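Putative diguanylate cyclase (GGDEF) with PAS/PAC domain (Rhodopseudomonas palustris, PDB 3LIF) probably makes cyclic di-GMP from two GTP molecules as a whole membrane protein, of which this chain is the extracellular sensor part, built on the PDC fold. Local coordinates at residues 102-107 against 111-116; 126-131 against 177-182; 29-34 against 151-156. All coordinates share one frame; numbering follows the deposited sequence. Where two conformers were deposited one is given.

Interaction 1: 102-107 against 111-116; sequences RYHRAN and TLLITG
Tyr103 and Leu113 reach each other with the same first torsion: in both, CG stands anti to the backbone N, with chi1 170° in the tyrosine and -160° in the leucine. His104 takes the other choice, CG anti to its carbonyl carbon (chi1 -68°), which swings its imidazole toward the strand although its CB starts off to one side. The outcome is one leucine set against the rings of two adjacent helix residues. The Tyr103 contact is made by one side of its ring: CD1 lies 4.0 Å from Leu113 CG, and CE1 lies 4.2 Å from that same CG. Leu113 CD1 continues the line of touching at 4.1 Å from Tyr103 CD1. The approach is oblique, and the touching is plain apolar packing. The imidazole meets the leucine closer to the backbone, at CB, and also leans obliquely. No hydrogen bond joins the two segments, and the pair buries a modest 171 Å² in all. The spacing of the backbones agrees with this, since His104 CA and Leu113 CA are 8.8 Å apart. A polar link runs through the short connection between the segments: Asp109 accepts a hydrogen bond from Thr111 N with one carboxylate oxygen, while the other makes a weak one with Tyr103 OH. Helix 99-106 thus lies on one face of the first of the two antiparallel PDC-type sheets, over its outermost strand 113-119, with His104 also touching Phe141 and Val144 of strand 141-149. Leu112 and Ile114 point to the other face, where Phe32 of the long helix 5-47 meets them, and strand 126-135 pairs alongside through backbone bonds to Leu113 and Thr115.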
loop_
_atom_site.group_PDB
_atom_site.type_symbol
_atom_site.label_atom_id
_atom_site.label_comp_id
_atom_site.label_asym_id
_atom_site.label_seq_id
_atom_site.Cartn_x
_atom_site.Cartn_y
_atom_site.Cartn_z
ATOM N N ARG A 102 0.051 -3.288 18.948
ATOM C CA ARG A 102 0.800 -2.535 19.930
ATOM C C ARG A 102 0.772 -1.025 19.628
ATOM O O ARG A 102 0.641 -0.224 20.528
ATOM C CB ARG A 102 2.232 -3.089 20.088
ATOM C CG ARG A 102 2.232 -4.277 21.064
ATOM C CD ARG A 102 3.522 -5.002 21.257
ATOM N NE ARG A 102 3.905 -5.656 20.015
ATOM C CZ ARG A 102 4.827 -5.148 19.181
ATOM N NH1 ARG A 102 5.412 -3.989 19.487
ATOM N NH2 ARG A 102 5.182 -5.781 18.056
ATOM N N TYR A 103 0.883 -0.625 18.370
ATOM C CA TYR A 103 0.965 0.782 18.104
ATOM C C TYR A 103 -0.357 1.513 18.457
ATOM O O TYR A 103 -0.363 2.562 19.119
ATOM C CB TYR A 103 1.376 0.997 16.665
ATOM C CG TYR A 103 1.267 2.435 16.230
ATOM C CD1 TYR A 103 0.036 2.945 15.790
ATOM C CD2 TYR A 103 2.373 3.302 16.266
ATOM C CE1 TYR A 103 -0.103 4.278 15.401
ATOM C CE2 TYR A 103 2.251 4.639 15.876
ATOM C CZ TYR A 103 1.001 5.128 15.437
ATOM O OH TYR A 103 0.821 6.451 15.013
ATOM N N HIS A 104 -1.497 0.955 18.073
ATOM C CA HIS A 104 -2.706 1.638 18.422
ATOM C C HIS A 104 -3.026 1.659 19.882
ATOM O O HIS A 104 -3.755 2.559 20.332
ATOM C CB HIS A 104 -3.873 1.085 17.637
ATOM C CG HIS A 104 -3.768 1.401 16.183
ATOM N ND1 HIS A 104 -3.859 0.441 15.192
ATOM C CD2 HIS A 104 -3.463 2.559 15.558
ATOM C CE1 HIS A 104 -3.671 0.999 14.010
ATOM N NE2 HIS A 104 -3.418 2.281 14.207
ATOM N N ARG A 105 -2.557 0.653 20.635
ATOM C CA ARG A 105 -2.843 0.638 22.051
ATOM C C ARG A 105 -2.011 1.727 22.739
ATOM O O ARG A 105 -2.390 2.268 23.754
ATOM C CB ARG A 105 -2.522 -0.705 22.664
ATOM C CG ARG A 105 -2.817 -0.762 24.161
ATOM C CD ARG A 105 -2.492 -2.087 24.744
ATOM N NE ARG A 105 -1.100 -2.426 24.500
ATOM C CZ ARG A 105 -0.577 -3.650 24.647
ATOM N NH1 ARG A 105 -1.336 -4.682 25.014
ATOM N NH2 ARG A 105 0.709 -3.848 24.378
ATOM N N ALA A 106 -0.869 2.045 22.170
ATOM C CA ALA A 106 -0.024 3.018 22.778
ATOM C C ALA A 106 -0.325 4.469 22.370
ATOM O O ALA A 106 0.008 5.360 23.126
ATOM C CB ALA A 106 1.415 2.685 22.486
ATOM N N ASN A 107 -0.895 4.724 21.185
ATOM C CA ASN A 107 -1.065 6.098 20.668
ATOM C C ASN A 107 -2.488 6.415 20.304
ATOM O O ASN A 107 -3.112 5.679 19.540
ATOM C CB ASN A 107 -0.248 6.333 19.409
ATOM C CG ASN A 107 1.156 5.832 19.526
ATOM O OD1 ASN A 107 1.411 4.630 19.421
ATOM N ND2 ASN A 107 2.092 6.742 19.710
ATOM N N THR A 111 -4.564 8.022 12.364
ATOM C CA THR A 111 -3.894 7.638 11.140
ATOM C C THR A 111 -4.250 6.232 10.668
ATOM O O THR A 111 -4.166 5.318 11.446
ATOM C CB THR A 111 -2.379 7.622 11.403
ATOM O OG1 THR A 111 -1.907 8.970 11.604
ATOM C CG2 THR A 111 -1.609 6.941 10.227
ATOM N N LEU A 112 -4.618 6.038 9.400
ATOM C CA LEU A 112 -4.619 4.709 8.815
ATOM C C LEU A 112 -3.171 4.274 9.030
ATOM O O LEU A 112 -2.301 5.027 8.702
ATOM C CB LEU A 112 -4.809 4.856 7.364
ATOM C CG LEU A 112 -5.906 4.082 6.689
ATOM C CD1 LEU A 112 -5.462 3.667 5.249
ATOM C CD2 LEU A 112 -6.336 2.891 7.486
ATOM N N LEU A 113 -2.867 3.131 9.628
ATOM C CA LEU A 113 -1.452 2.786 9.823
ATOM C C LEU A 113 -1.167 1.761 8.783
ATOM O O LEU A 113 -2.023 0.856 8.538
ATOM C CB LEU A 113 -1.226 2.150 11.163
ATOM C CG LEU A 113 0.137 2.079 11.872
ATOM C CD1 LEU A 113 0.326 0.595 12.395
ATOM C CD2 LEU A 113 1.378 2.583 11.176
ATOM N N ILE A 114 -0.013 1.902 8.133
ATOM C CA ILE A 114 0.352 0.895 7.128
ATOM C C ILE A 114 1.468 0.048 7.643
ATOM O O ILE A 114 2.464 0.557 8.076
ATOM C CB ILE A 114 0.790 1.502 5.787
ATOM C CG1 ILE A 114 -0.307 2.421 5.243
ATOM C CG2 ILE A 114 1.197 0.377 4.779
ATOM C CD1 ILE A 114 0.180 3.251 4.194
ATOM N N THR A 115 1.291 -1.250 7.621
ATOM C CA THR A 115 2.214 -2.126 8.315
ATOM C C THR A 115 2.520 -3.277 7.387
ATOM O O THR A 115 1.613 -3.773 6.697
ATOM C CB THR A 115 1.513 -2.712 9.524
ATOM O OG1 THR A 115 1.265 -1.661 10.456
ATOM C CG2 THR A 115 2.350 -3.796 10.155
ATOM N N GLY A 116 3.771 -3.698 7.346
ATOM C CA GLY A 116 4.161 -4.797 6.421
ATOM C C GLY A 116 5.652 -4.859 6.173
ATOM O O GLY A 116 6.352 -3.897 6.453
#

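Interaction 2: 126-131 against 177-182; sequences WVFVVS and RLLIQW
Phe128 receives Leu179 over one ring face in a CH-pi contact: Leu179 CG stands 3.6 Å from the centroid of the Phe128 ring and 6° off its normal. The two side chains cross at about a right angle, and apolar touching widens the contact, with Leu179 CD1 4.0 Å from Phe128 CE2 and Leu179 CD2 4.0 Å from Phe128 CG. Leu179 and Ile180 both face Leu171, a classic beta bulge in strand 178-182. Polar groups approach the same ring obliquely: Leu178 O comes to 3.5 Å from Phe128 CE1, and Arg177 NH1 to 4.3 Å from Phe128 CE2. The guanidinium is committed to others, since NH1 gives a hydrogen bond to Gly116 O and NH2 forms a salt bridge with Asp175. Replacing Phe128 with an alanine would probably open a gap under Leu179 CG and leave that leucine freer to turn. Since no hydrogen bond joins these segments, the contact between the first sheet and strand 178-182, an outer strand of the second, rests on ring-face packing, with the bond from Arg177 to Gly116 as a polar tie beside it.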
loop_
_atom_site.group_PDB
_atom_site.type_symbol
_atom_site.label_atom_id
_atom_site.label_comp_id
_atom_site.label_asym_id
_atom_site.label_seq_id
_atom_site.Cartn_x
_atom_site.Cartn_y
_atom_site.Cartn_z
ATOM N N TRP A 126 1.859 -13.342 2.444
ATOM C CA TRP A 126 2.699 -12.231 2.919
ATOM C C TRP A 126 2.153 -10.963 2.336
ATOM O O TRP A 126 2.110 -10.825 1.123
ATOM C CB TRP A 126 4.136 -12.427 2.486
ATOM C CG TRP A 126 4.831 -13.402 3.396
ATOM C CD1 TRP A 126 4.892 -14.771 3.244
ATOM C CD2 TRP A 126 5.501 -13.105 4.636
ATOM N NE1 TRP A 126 5.564 -15.334 4.308
ATOM C CE2 TRP A 126 5.950 -14.348 5.178
ATOM C CE3 TRP A 126 5.748 -11.925 5.349
ATOM C CZ2 TRP A 126 6.655 -14.444 6.405
ATOM C CZ3 TRP A 126 6.450 -12.013 6.581
ATOM C CH2 TRP A 126 6.896 -13.273 7.089
ATOM N N VAL A 127 1.705 -10.041 3.178
ATOM C CA VAL A 127 0.928 -8.923 2.693
ATOM C C VAL A 127 1.291 -7.698 3.450
ATOM O O VAL A 127 2.030 -7.745 4.424
ATOM C CB VAL A 127 -0.552 -9.160 2.935
ATOM C CG1 VAL A 127 -1.004 -10.431 2.242
ATOM C CG2 VAL A 127 -0.827 -9.268 4.410
ATOM N N PHE A 128 0.800 -6.579 2.966
ATOM C CA PHE A 128 0.747 -5.363 3.752
ATOM C C PHE A 128 -0.689 -5.127 4.221
ATOM O O PHE A 128 -1.672 -5.621 3.632
ATOM C CB PHE A 128 1.195 -4.162 2.935
ATOM C CG PHE A 128 2.648 -4.105 2.743
ATOM C CD1 PHE A 128 3.259 -4.978 1.864
ATOM C CD2 PHE A 128 3.412 -3.196 3.488
ATOM C CE1 PHE A 128 4.624 -4.947 1.701
ATOM C CE2 PHE A 128 4.784 -3.126 3.350
ATOM C CZ PHE A 128 5.408 -4.015 2.456
ATOM N N VAL A 129 -0.802 -4.299 5.241
ATOM C CA VAL A 129 -2.025 -4.222 5.954
ATOM C C VAL A 129 -2.180 -2.806 6.431
ATOM O O VAL A 129 -1.174 -2.084 6.614
ATOM C CB VAL A 129 -1.934 -5.221 7.139
ATOM C CG1 VAL A 129 -2.153 -4.561 8.501
ATOM C CG2 VAL A 129 -2.789 -6.368 6.883
ATOM N N VAL A 130 -3.422 -2.430 6.702
ATOM C CA VAL A 130 -3.763 -1.051 7.007
ATOM C C VAL A 130 -4.673 -1.143 8.248
ATOM O O VAL A 130 -5.423 -2.163 8.402
ATOM C CB VAL A 130 -4.520 -0.519 5.751
ATOM C CG1 VAL A 130 -6.057 -0.765 5.819
ATOM C CG2 VAL A 130 -4.141 0.877 5.409
ATOM N N SER A 131 -4.595 -0.172 9.169
ATOM C CA SER A 131 -5.306 -0.360 10.430
ATOM C C SER A 131 -5.658 0.927 11.176
ATOM O O SER A 131 -4.969 1.951 11.064
ATOM C CB SER A 131 -4.491 -1.310 11.363
ATOM O OG SER A 131 -3.368 -0.658 11.969
ATOM N N ARG A 177 10.413 0.032 1.843
ATOM C CA ARG A 177 9.803 -1.255 1.738
ATOM C C ARG A 177 9.005 -1.227 0.456
ATOM O O ARG A 177 8.309 -0.213 0.162
ATOM C CB ARG A 177 8.886 -1.473 2.897
ATOM C CG ARG A 177 9.580 -1.996 4.141
ATOM C CD ARG A 177 8.587 -2.030 5.266
ATOM N NE ARG A 177 8.250 -0.680 5.696
ATOM C CZ ARG A 177 7.223 -0.395 6.490
ATOM N NH1 ARG A 177 6.379 -1.349 6.926
ATOM N NH2 ARG A 177 7.049 0.856 6.866
ATOM N N LEU A 178 9.113 -2.317 -0.313
ATOM C CA LEU A 178 8.380 -2.474 -1.553
ATOM C C LEU A 178 7.001 -3.112 -1.307
ATOM O O LEU A 178 6.924 -4.213 -0.807
ATOM C CB LEU A 178 9.212 -3.327 -2.535
ATOM C CG LEU A 178 8.442 -3.815 -3.801
ATOM C CD1 LEU A 178 8.109 -2.694 -4.748
ATOM C CD2 LEU A 178 9.161 -4.878 -4.547
ATOM N N LEU A 179 5.911 -2.441 -1.645
ATOM C CA LEU A 179 4.557 -3.053 -1.517
ATOM C C LEU A 179 4.142 -3.811 -2.771
ATOM O O LEU A 179 3.566 -4.908 -2.745
ATOM C CB LEU A 179 3.486 -1.994 -1.290
ATOM C CG LEU A 179 3.334 -1.523 0.145
ATOM C CD1 LEU A 179 4.424 -0.481 0.415
ATOM C CD2 LEU A 179 1.896 -0.976 0.396
ATOM N N ILE A 180 4.369 -3.193 -3.905
ATOM C CA ILE A 180 4.115 -3.951 -5.088
ATOM C C ILE A 180 4.937 -3.446 -6.230
ATOM O O ILE A 180 5.315 -2.260 -6.292
ATOM C CB ILE A 180 2.644 -4.002 -5.471
ATOM C CG1 ILE A 180 2.514 -4.911 -6.716
ATOM C CG2 ILE A 180 2.068 -2.646 -5.654
ATOM C CD1 ILE A 180 3.100 -6.503 -6.454
ATOM N N GLN A 181 5.266 -4.370 -7.109
ATOM C CA GLN A 181 5.988 -3.996 -8.288
ATOM C C GLN A 181 5.465 -4.701 -9.559
ATOM O O GLN A 181 5.171 -5.899 -9.581
ATOM C CB GLN A 181 7.496 -4.082 -7.993
ATOM C CG GLN A 181 8.328 -4.900 -8.940
ATOM C CD GLN A 181 8.391 -4.302 -10.313
ATOM O OE1 GLN A 181 8.301 -3.092 -10.487
ATOM N NE2 GLN A 181 8.504 -5.148 -11.289
ATOM N N TRP A 182 5.238 -3.902 -10.586
ATOM C CA TRP A 182 4.831 -4.439 -11.858
ATOM C C TRP A 182 5.998 -4.309 -12.895
ATOM O O TRP A 182 6.615 -3.231 -13.015
ATOM C CB TRP A 182 3.514 -3.776 -12.310
ATOM C CG TRP A 182 3.173 -4.132 -13.721
ATOM C CD1 TRP A 182 3.361 -3.354 -14.843
ATOM C CD2 TRP A 182 2.660 -5.381 -14.187
ATOM N NE1 TRP A 182 2.964 -4.036 -15.965
ATOM C CE2 TRP A 182 2.533 -5.283 -15.595
ATOM C CE3 TRP A 182 2.280 -6.574 -13.554
ATOM C CZ2 TRP A 182 2.042 -6.340 -16.385
ATOM C CZ3 TRP A 182 1.796 -7.656 -14.356
ATOM C CH2 TRP A 182 1.681 -7.518 -15.748
#

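Interaction 3: 29-34 against 151-156; sequences THTFQG and SEYFST
Thr31 enters the contact at its CB, which lies 4.0 Å from Phe154 CZ, the outermost ring carbon of that phenylalanine. Beyond CB the side chain forks. The methyl branch, CG2, touches two aromatic residues, at 3.7 Å from Tyr153 CE2 and 3.8 Å from Phe154 CZ. The hydroxyl branch, OG1, meets the tyrosine at the rim and in the plane of its ring, 3.6 Å from Tyr153 CE2. With chi1 at -58°, OG1 sits anti to its own carbonyl carbon, and from there it hydrogen-bonds to His27 O one turn earlier, so the buried hydroxyl is satisfied within its own helix. Phe154 CZ has a second neighbour, Phe32 CE1, at 3.6 Å. The planes of those two rings are only 27° apart, yet their centroids are 6.0 Å from one another: the rings are slid so far that they barely overlap, and they touch at their outer carbons. The helix segments run nearly antiparallel, at 156°, with their axes 12.3 Å apart, a separation spanned by the aromatic side chains together with Thr31. Helix 151-158 follows strand 141-149, whose Ile149 touches both phenylalanines, and leads to the second sheet; the long helix 5-47 packed along it belongs to the two-sheet PDC sensor fold. Tyr153 also packs on Pro68 and Gln69, and Gln69 NE2 hydrogen-bonds to Thr31 O, which binds the long helix to the loop before strand 70-76.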
loop_
_atom_site.group_PDB
_atom_site.type_symbol
_atom_site.label_atom_id
_atom_site.label_comp_id
_atom_site.label_asym_id
_atom_site.label_seq_id
_atom_site.Cartn_x
_atom_site.Cartn_y
_atom_site.Cartn_z
ATOM N N THR A 29 -3.160 7.749 -3.476
ATOM C CA THR A 29 -3.887 8.553 -2.524
ATOM C C THR A 29 -5.371 8.180 -2.502
ATOM O O THR A 29 -5.937 7.916 -1.455
ATOM C CB THR A 29 -3.740 10.040 -2.732
ATOM O OG1 THR A 29 -2.361 10.428 -2.571
ATOM C CG2 THR A 29 -4.578 10.742 -1.669
ATOM N N HIS A 30 -6.006 8.122 -3.649
ATOM C CA HIS A 30 -7.447 7.887 -3.671
ATOM C C HIS A 30 -7.749 6.488 -3.124
ATOM O O HIS A 30 -8.730 6.317 -2.387
ATOM C CB HIS A 30 -8.085 8.050 -5.083
ATOM C CG HIS A 30 -8.080 9.453 -5.626
ATOM N ND1 HIS A 30 -8.161 10.573 -4.823
ATOM C CD2 HIS A 30 -8.026 9.908 -6.906
ATOM C CE1 HIS A 30 -8.130 11.656 -5.583
ATOM N NE2 HIS A 30 -8.050 11.278 -6.849
ATOM N N THR A 31 -6.921 5.495 -3.479
ATOM C CA THR A 31 -7.177 4.119 -3.022
ATOM C C THR A 31 -7.063 3.974 -1.493
ATOM O O THR A 31 -7.955 3.448 -0.841
ATOM C CB THR A 31 -6.215 3.165 -3.621
ATOM O OG1 THR A 31 -6.301 3.247 -5.051
ATOM C CG2 THR A 31 -6.531 1.765 -3.154
ATOM N N PHE A 32 -5.978 4.464 -0.915
ATOM C CA PHE A 32 -5.901 4.463 0.543
ATOM C C PHE A 32 -7.009 5.276 1.205
ATOM O O PHE A 32 -7.560 4.835 2.220
ATOM C CB PHE A 32 -4.492 4.814 1.050
ATOM C CG PHE A 32 -3.527 3.688 0.839
ATOM C CD1 PHE A 32 -2.898 3.517 -0.384
ATOM C CD2 PHE A 32 -3.313 2.736 1.833
ATOM C CE1 PHE A 32 -2.039 2.436 -0.601
ATOM C CE2 PHE A 32 -2.424 1.691 1.628
ATOM C CZ PHE A 32 -1.822 1.518 0.409
ATOM N N GLN A 33 -7.358 6.429 0.621
ATOM C CA GLN A 33 -8.391 7.278 1.166
ATOM C C GLN A 33 -9.664 6.444 1.208
ATOM O O GLN A 33 -10.383 6.403 2.192
ATOM C CB GLN A 33 -8.628 8.379 0.192
ATOM C CG GLN A 33 -9.326 9.567 0.747
ATOM C CD GLN A 33 -8.290 10.682 0.883
ATOM O OE1 GLN A 33 -8.317 11.656 0.117
ATOM N NE2 GLN A 33 -7.328 10.519 1.821
ATOM N N GLY A 34 -9.924 5.748 0.123
ATOM C CA GLY A 34 -11.114 4.937 0.070
ATOM C C GLY A 34 -11.175 4.030 1.275
ATOM O O GLY A 34 -12.226 3.898 1.889
ATOM N N SER A 151 -2.974 -6.490 -3.014
ATOM C CA SER A 151 -1.960 -5.938 -3.888
ATOM C C SER A 151 -2.306 -6.080 -5.394
ATOM O O SER A 151 -1.940 -5.214 -6.201
ATOM C CB SER A 151 -0.576 -6.461 -3.534
ATOM O OG SER A 151 -0.548 -7.869 -3.714
ATOM N N GLU A 152 -3.050 -7.123 -5.746
ATOM C CA GLU A 152 -3.546 -7.338 -7.114
ATOM C C GLU A 152 -4.356 -6.118 -7.629
ATOM O O GLU A 152 -4.350 -5.762 -8.816
ATOM C CB GLU A 152 -4.369 -8.619 -7.166
ATOM C CG GLU A 152 -4.920 -9.022 -8.523
ATOM C CD GLU A 152 -5.393 -10.490 -8.518
ATOM O OE1 GLU A 152 -4.735 -11.342 -7.857
ATOM O OE2 GLU A 152 -6.436 -10.799 -9.152
ATOM N N TYR A 153 -5.022 -5.427 -6.742
ATOM C CA TYR A 153 -5.692 -4.282 -7.212
ATOM C C TYR A 153 -4.705 -3.326 -7.865
ATOM O O TYR A 153 -5.037 -2.702 -8.885
ATOM C CB TYR A 153 -6.327 -3.569 -6.061
ATOM C CG TYR A 153 -7.067 -2.354 -6.428
ATOM C CD1 TYR A 153 -8.277 -2.441 -7.135
ATOM C CD2 TYR A 153 -6.597 -1.094 -6.038
ATOM C CE1 TYR A 153 -9.002 -1.303 -7.430
ATOM C CE2 TYR A 153 -7.303 0.072 -6.340
ATOM C CZ TYR A 153 -8.504 -0.069 -7.026
ATOM O OH TYR A 153 -9.195 1.027 -7.342
ATOM N N PHE A 154 -3.526 -3.141 -7.274
ATOM C CA PHE A 154 -2.593 -2.178 -7.826
ATOM C C PHE A 154 -1.901 -2.743 -9.098
ATOM O O PHE A 154 -1.752 -2.046 -10.116
ATOM C CB PHE A 154 -1.545 -1.776 -6.801
ATOM C CG PHE A 154 -2.043 -0.834 -5.760
ATOM C CD1 PHE A 154 -2.095 0.534 -6.009
ATOM C CD2 PHE A 154 -2.389 -1.307 -4.502
ATOM C CE1 PHE A 154 -2.535 1.413 -5.051
ATOM C CE2 PHE A 154 -2.841 -0.429 -3.509
ATOM C CZ PHE A 154 -2.905 0.943 -3.782
ATOM N N SER A 155 -1.463 -3.985 -9.044
ATOM C CA SER A 155 -0.737 -4.474 -10.184
ATOM C C SER A 155 -1.640 -4.494 -11.416
ATOM O O SER A 155 -1.203 -4.324 -12.533
ATOM C CB SER A 155 -0.137 -5.855 -9.902
ATOM O OG SER A 155 -1.078 -6.700 -9.299
ATOM N N THR A 156 -2.927 -4.682 -11.218
ATOM C CA THR A 156 -3.849 -4.792 -12.328
ATOM C C THR A 156 -4.044 -3.439 -12.966
ATOM O O THR A 156 -4.102 -3.317 -14.157
ATOM C CB THR A 156 -5.145 -5.335 -11.758
ATOM O OG1 THR A 156 -4.958 -6.743 -11.626
ATOM C CG2 THR A 156 -6.410 -4.988 -12.590
#

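Overall arrangement
The long N-terminal helix 5-47 supplies 29-34, which opens the widest loop; interaction 3 closes it only at 151-156, after the chain has passed through the whole first sheet. Interaction 1 is nested inside as a tight local turn from helix 99-106 into strand 113-119. Interaction 2 opens next, at 126-131, and closes at 177-182, beyond helix 151-158, so it crosses interaction 3 and follows interaction 1 in series. Strand pairing of 113-119 with 126-135 joins interactions 1 and 2, while Phe32 touches Ile114 and Val130. Interaction 2 ties the two PDC-type sheets together, and interaction 3 ties helix 151-158, which lies between them along the chain, to the long helix.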